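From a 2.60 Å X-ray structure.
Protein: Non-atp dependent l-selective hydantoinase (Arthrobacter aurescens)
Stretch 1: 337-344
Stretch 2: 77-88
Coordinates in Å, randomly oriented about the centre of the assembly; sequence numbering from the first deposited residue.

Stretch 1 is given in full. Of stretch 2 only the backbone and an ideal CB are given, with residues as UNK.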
# COMPACT_ATOMS: atom_id res chain seq x y z
N GLY A 337 17.41 -9.19 32.75
CA GLY A 337 16.90 -10.20 31.83
C GLY A 337 17.93 -11.19 31.35
O GLY A 337 17.61 -12.17 30.67
N LEU A 338 19.18 -10.95 31.71
CA LEU A 338 20.27 -11.82 31.30
C LEU A 338 20.11 -13.26 31.77
O LEU A 338 20.54 -14.20 31.09
CB LEU A 338 21.57 -11.26 31.84
CG LEU A 338 22.68 -11.00 30.84
CD1 LEU A 338 22.13 -10.67 29.49
CD2 LEU A 338 23.52 -9.84 31.39
N GLU A 339 19.49 -13.45 32.92
CA GLU A 339 19.33 -14.79 33.47
C GLU A 339 18.00 -15.44 33.13
O GLU A 339 17.85 -16.65 33.26
CB GLU A 339 19.52 -14.73 34.99
CG GLU A 339 20.24 -15.93 35.56
CD GLU A 339 20.64 -15.73 37.01
OE1 GLU A 339 21.33 -14.74 37.30
OE2 GLU A 339 20.27 -16.58 37.85
N THR A 340 17.04 -14.64 32.67
CA THR A 340 15.71 -15.15 32.34
C THR A 340 15.29 -15.13 30.86
O THR A 340 14.23 -15.64 30.51
CB THR A 340 14.66 -14.37 33.12
OG1 THR A 340 14.80 -12.97 32.83
CG2 THR A 340 14.83 -14.58 34.60
N SER A 341 16.13 -14.55 30.00
CA SER A 341 15.79 -14.45 28.60
C SER A 341 15.53 -15.78 27.87
O SER A 341 14.44 -15.99 27.33
CB SER A 341 16.87 -13.69 27.87
OG SER A 341 16.46 -13.47 26.55
N LEU A 342 16.51 -16.67 27.86
CA LEU A 342 16.34 -17.95 27.16
C LEU A 342 15.26 -18.80 27.83
O LEU A 342 14.32 -19.25 27.17
CB LEU A 342 17.64 -18.75 27.12
CG LEU A 342 17.99 -19.57 25.86
CD1 LEU A 342 18.96 -20.68 26.24
CD2 LEU A 342 16.77 -20.16 25.23
N PRO A 343 15.39 -19.04 29.14
CA PRO A 343 14.35 -19.86 29.76
C PRO A 343 12.92 -19.33 29.59
O PRO A 343 11.97 -20.11 29.48
CB PRO A 343 14.79 -19.95 31.24
CG PRO A 343 15.89 -18.93 31.37
CD PRO A 343 16.54 -18.88 30.03
N MET A 344 12.77 -18.02 29.53
CA MET A 344 11.43 -17.48 29.35
C MET A 344 10.92 -17.82 27.95
O MET A 344 9.76 -18.21 27.80
CB MET A 344 11.42 -15.98 29.60
CG MET A 344 10.33 -15.53 30.55
SD MET A 344 10.23 -16.57 32.04
CE MET A 344 8.52 -16.51 32.38
N UNK A 77 29.81 -9.85 37.94
CA UNK A 77 28.61 -10.42 38.54
C UNK A 77 27.56 -10.75 37.50
O UNK A 77 27.17 -11.91 37.35
CB UNK A 77 28.03 -9.46 39.58
N UNK A 78 27.11 -9.73 36.77
CA UNK A 78 26.09 -9.91 35.74
C UNK A 78 26.51 -10.87 34.63
O UNK A 78 25.67 -11.59 34.08
CB UNK A 78 25.74 -8.55 35.13
N UNK A 79 27.79 -10.90 34.28
CA UNK A 79 28.20 -11.82 33.23
C UNK A 79 28.00 -13.27 33.71
O UNK A 79 27.97 -14.20 32.92
CB UNK A 79 29.66 -11.57 32.84
N UNK A 80 27.86 -13.47 35.02
CA UNK A 80 27.62 -14.83 35.49
C UNK A 80 26.17 -15.17 35.20
O UNK A 80 25.83 -16.32 34.96
CB UNK A 80 27.94 -14.98 36.98
N UNK A 81 25.30 -14.15 35.24
CA UNK A 81 23.89 -14.37 34.94
C UNK A 81 23.79 -14.79 33.49
O UNK A 81 22.99 -15.67 33.15
CB UNK A 81 23.05 -13.12 35.22
N UNK A 82 24.59 -14.16 32.63
CA UNK A 82 24.58 -14.50 31.21
C UNK A 82 24.99 -15.97 31.08
O UNK A 82 24.28 -16.77 30.48
CB UNK A 82 25.51 -13.59 30.41
N UNK A 83 26.13 -16.31 31.67
CA UNK A 83 26.62 -17.68 31.60
C UNK A 83 25.58 -18.71 31.98
O UNK A 83 25.38 -19.67 31.25
CB UNK A 83 27.84 -17.84 32.51
N UNK A 84 24.90 -18.55 33.11
CA UNK A 84 23.92 -19.57 33.45
C UNK A 84 22.71 -19.45 32.56
O UNK A 84 22.01 -20.43 32.34
CB UNK A 84 23.51 -19.47 34.92
N UNK A 85 22.47 -18.25 32.05
CA UNK A 85 21.32 -18.02 31.18
C UNK A 85 21.55 -18.50 29.76
O UNK A 85 20.67 -18.41 28.93
CB UNK A 85 20.97 -16.53 31.16
N UNK A 86 22.74 -19.01 29.47
CA UNK A 86 23.03 -19.50 28.13
C UNK A 86 23.46 -18.44 27.13
O UNK A 86 23.56 -18.72 25.93
CB UNK A 86 21.79 -20.22 27.58
N UNK A 87 23.70 -17.22 27.60
CA UNK A 87 24.12 -16.14 26.73
C UNK A 87 25.64 -16.10 26.72
O UNK A 87 26.27 -15.64 27.67
CB UNK A 87 23.53 -14.80 27.18
N UNK A 88 26.23 -16.60 25.64
CA UNK A 88 27.68 -16.68 25.53
C UNK A 88 28.40 -15.44 25.02
O UNK A 88 29.60 -15.30 25.22
CB UNK A 88 28.03 -17.85 24.61

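Position 77 lies in a helix, and no atom of stretch 1 comes within 5.5 Å of its CB; any helix-tolerant residue would do, and it is Leu-77. At position 78 CA-to-CB points sideways and the ideal CB is 4.5 Å from Leu-338 CD2, a loose contact that leaves the choice wide. The residue is Asp-78, whose carboxylate is hydrogen-bonded elsewhere in the structure. Positions 79 and 80 meet nothing of stretch 1, so the visible atoms do not choose between polar and apolar; they are Ser-79 and Glu-80.

Position 81 is more demanding. Its CB points toward stretch 1 and stands 3.1 Å from Glu-339 OE1, already tight, with the CB of Leu-338 4.1 Å away. A bulky group would be hard to fit, whereas a small donor could satisfy the carboxylate: serine best, with threonine or cysteine as lesser alternatives. Alanine would fit by size but leave Glu-339 OE1 without this bond. Ser-81 takes chi1 m, and its OG donates to Glu-339 OE1 in a very short hydrogen bond of 2.4 Å.

At position 82 the CB points sideways, 3.9 Å from Leu-338 CG, so a small apolar group suits. Ala-82 packs its methyl there without crowding the leucine. Position 83 points away and is unconstrained from this side; it is Ala-83.

The CB of position 84 lies 4.9 Å from Glu-339 CG, leaving room for a modest side chain along the aliphatic part of that glutamate. Valine, isoleucine or threonine could serve. Val-84, chi1 m, brings CG2 to 3.4 Å from Glu-339 CG.

Position 85 is the closest squeeze. An ideal CB would clash with Leu-338 O at 2.4 Å and lie only 3.3 Å from Glu-339 CA, which leaves glycine. Without a side chain, Gly-85 lets the backbones approach, its CA 4.4 Å from Glu-339 CA. A water donates to both Gly-85 O (2.8 Å from the water O) and Leu-338 O (3.2 Å), and accepts from Leu-342 N (2.8 Å), tying the two stretches together.

At position 86 phi is +83°, and a CB would jam against the preceding carbonyl; it would also sit 3.2 Å from Leu-342 CD1. Gly-86 meets both limits and closes the helix in a Schellman motif, with the N of position 87 bonded to Ala-82 O at 3.0 Å.

Position 87 points toward stretch 1, its CB 4.9 Å from Leu-338 CD1, a gap that a longer apolar chain such as leucine, isoleucine or methionine could bridge. Ile-87, m and t, extends CD1 to 3.6 Å from Leu-338 CD1. Position 88 is out of reach, leaving its identity open; it is Thr-88.

Stretch 2 (77-88) LDSESAAVGGIT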
# COMPACT_ATOMS: atom_id res chain seq x y z
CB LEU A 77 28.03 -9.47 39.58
CG LEU A 77 29.01 -9.20 40.72
CD1 LEU A 77 28.32 -8.39 41.80
CD2 LEU A 77 29.51 -10.52 41.27
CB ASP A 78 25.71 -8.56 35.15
CG ASP A 78 25.12 -7.63 36.19
OD1 ASP A 78 25.79 -7.43 37.23
OD2 ASP A 78 24.02 -7.10 35.96
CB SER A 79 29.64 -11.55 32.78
OG SER A 79 30.59 -12.10 33.67
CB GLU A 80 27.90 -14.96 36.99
CG GLU A 80 29.37 -14.86 37.36
CD GLU A 80 29.69 -15.59 38.65
OE1 GLU A 80 28.75 -15.86 39.42
OE2 GLU A 80 30.88 -15.89 38.89
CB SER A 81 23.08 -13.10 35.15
OG SER A 81 22.74 -12.91 36.50
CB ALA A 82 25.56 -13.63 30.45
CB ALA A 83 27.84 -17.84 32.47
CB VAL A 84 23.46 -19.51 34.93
CG1 VAL A 84 24.67 -19.45 35.83
CG2 VAL A 84 22.56 -18.33 35.16
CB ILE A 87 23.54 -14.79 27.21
CG1 ILE A 87 22.01 -14.86 27.12
CG2 ILE A 87 24.08 -13.61 26.40
CD1 ILE A 87 21.32 -13.61 27.58
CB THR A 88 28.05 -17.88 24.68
OG1 THR A 88 27.33 -17.82 23.44
CG2 THR A 88 27.66 -19.17 25.42
O HOH W 1 18.98 -16.16 29.16
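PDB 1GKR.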